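Local coordinates for acetone carboxylase alpha subunit (Xanthobacter autotrophicus Py2, PDB 5M45), which serves as the alpha subunit of a multi-chain acetone carboxylase, belongs to the hydantoinase B/oxoprolinase family and carries a manganese site, at residues Lys77-Ser81 with Pro82-Gln86. Numbering follows the deposited sequence.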
loop_
_atom_site.group_PDB
_atom_site.type_symbol
_atom_site.label_atom_id
_atom_site.label_comp_id
_atom_site.label_asym_id
_atom_site.label_seq_id
_atom_site.Cartn_x
_atom_site.Cartn_y
_atom_site.Cartn_z
ATOM N N LYS A 77 25.571 2.118 13.174
ATOM C CA LYS A 77 25.922 0.880 13.828
ATOM C C LYS A 77 24.757 0.090 14.406
ATOM O O LYS A 77 24.951 -1.060 14.835
ATOM C CB LYS A 77 26.994 1.130 14.898
ATOM C CG LYS A 77 28.310 1.684 14.310
ATOM C CD LYS A 77 29.347 1.832 15.444
ATOM C CE LYS A 77 28.960 3.075 16.270
ATOM N NZ LYS A 77 29.893 3.228 17.410
ATOM N N ILE A 78 23.551 0.680 14.395
ATOM C CA ILE A 78 22.322 0.020 14.783
ATOM C C ILE A 78 21.795 -0.963 13.730
ATOM O O ILE A 78 21.159 -1.971 14.075
ATOM C CB ILE A 78 21.238 1.081 15.151
ATOM C CG1 ILE A 78 21.683 1.851 16.411
ATOM C CG2 ILE A 78 19.862 0.434 15.370
ATOM C CD1 ILE A 78 20.974 3.167 16.627
ATOM N N ALA A 79 22.051 -0.665 12.452
ATOM C CA ALA A 79 21.385 -1.345 11.349
ATOM C C ALA A 79 21.882 -2.784 11.118
ATOM O O ALA A 79 23.063 -3.082 11.351
ATOM C CB ALA A 79 21.546 -0.527 10.077
ATOM N N ALA A 80 20.982 -3.651 10.668
ATOM C CA ALA A 80 21.316 -4.984 10.153
ATOM C C ALA A 80 21.620 -4.996 8.678
ATOM O O ALA A 80 22.379 -5.858 8.225
ATOM C CB ALA A 80 20.185 -5.982 10.443
ATOM N N SER A 81 21.047 -4.068 7.933
ATOM C CA SER A 81 21.257 -3.978 6.480
ATOM C C SER A 81 22.644 -3.359 6.145
ATOM O O SER A 81 22.940 -2.242 6.602
ATOM C CB SER A 81 20.174 -3.090 5.837
ATOM O OG SER A 81 20.478 -2.831 4.455
ATOM N N PRO A 82 23.468 -4.062 5.331
ATOM C CA PRO A 82 24.766 -3.493 4.948
ATOM C C PRO A 82 24.704 -2.174 4.172
ATOM O O PRO A 82 25.653 -1.410 4.198
ATOM C CB PRO A 82 25.393 -4.564 4.062
ATOM C CG PRO A 82 24.676 -5.838 4.384
ATOM C CD PRO A 82 23.324 -5.471 4.940
ATOM N N ILE A 83 23.592 -1.924 3.504
ATOM C CA ILE A 83 23.331 -0.665 2.778
ATOM C C ILE A 83 23.529 0.541 3.715
ATOM O O ILE A 83 24.171 1.540 3.338
ATOM C CB ILE A 83 21.935 -0.672 2.137
ATOM C CG1 ILE A 83 21.812 -1.779 1.059
ATOM C CG2 ILE A 83 21.589 0.689 1.515
ATOM C CD1 ILE A 83 20.388 -2.039 0.583
ATOM N N VAL A 84 23.005 0.416 4.935
ATOM C CA VAL A 84 23.146 1.448 5.964
ATOM C C VAL A 84 24.437 1.292 6.792
ATOM O O VAL A 84 25.243 2.231 6.905
ATOM C CB VAL A 84 21.893 1.475 6.864
ATOM C CG1 VAL A 84 22.092 2.429 8.060
ATOM C CG2 VAL A 84 20.660 1.878 6.039
ATOM N N GLU A 85 24.637 0.100 7.344
ATOM C CA GLU A 85 25.725 -0.133 8.301
ATOM C C GLU A 85 27.163 -0.030 7.722
ATOM O O GLU A 85 28.064 0.518 8.386
ATOM C CB GLU A 85 25.524 -1.487 8.980
ATOM C CG GLU A 85 26.418 -1.687 10.197
ATOM C CD GLU A 85 27.858 -2.136 9.902
ATOM O OE1 GLU A 85 28.713 -1.803 10.775
ATOM O OE2 GLU A 85 28.142 -2.785 8.855
ATOM N N GLN A 86 27.374 -0.557 6.519
ATOM C CA GLN A 86 28.705 -0.528 5.892
ATOM C C GLN A 86 28.796 0.573 4.813
ATOM O O GLN A 86 29.683 1.418 4.868
ATOM C CB GLN A 86 29.090 -1.888 5.300
ATOM C CG GLN A 86 30.499 -1.853 4.702
ATOM C CD GLN A 86 31.098 -3.209 4.348
ATOM O OE1 GLN A 86 30.565 -3.993 3.572
ATOM N NE2 GLN A 86 32.265 -3.472 4.909
#
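With chi1 at 171°, Ser81 swings OG opposite its own backbone N and beside its own carbonyl carbon, facing forward to the amide of Ile83; Val84, by a similar rotation, turns CG1 onto the methyl of Ala79. The serine bond is weak: Ile83 N lies 3.4 Å from Ser81 OG, with an N-H...O angle of 135°. OG also rests 3.5 Å from Ile83 CB, so the hydroxyl sits against the root of the side chain whose amide it caps. The carbonyl of Ser81 takes two further amides. Glu85 N donates to Ser81 O at 3.0 Å, almost straight (176°), as expected of an i to i+4 helical bond, whereas Val84 N, 3.1 Å from the same oxygen, adds a weak, bent bond. Pro82, which has no N-H to donate, fills the first helical position and packs on helix 488-494.

On the flank, Ala79 CB touches Val84 CG1 at 3.6 Å, both side chains also meeting Asp233 of helix 227-255. Glu85 CB passes 3.8 Å from Ala79 O; beyond it the chain bends at chi2, and OE1 is hydrogen-bonded to a polar side chain of another protein's chain. Ile83 touches His175, a ligand of the manganese ion, and its side chain is about 7 Å from the metal, consistent with a second-shell position. The serine hydroxyl on the i+2 amide, followed by proline, marks an N-cap, here starting the short helix 82-85 after the loop that leaves helix 54-75.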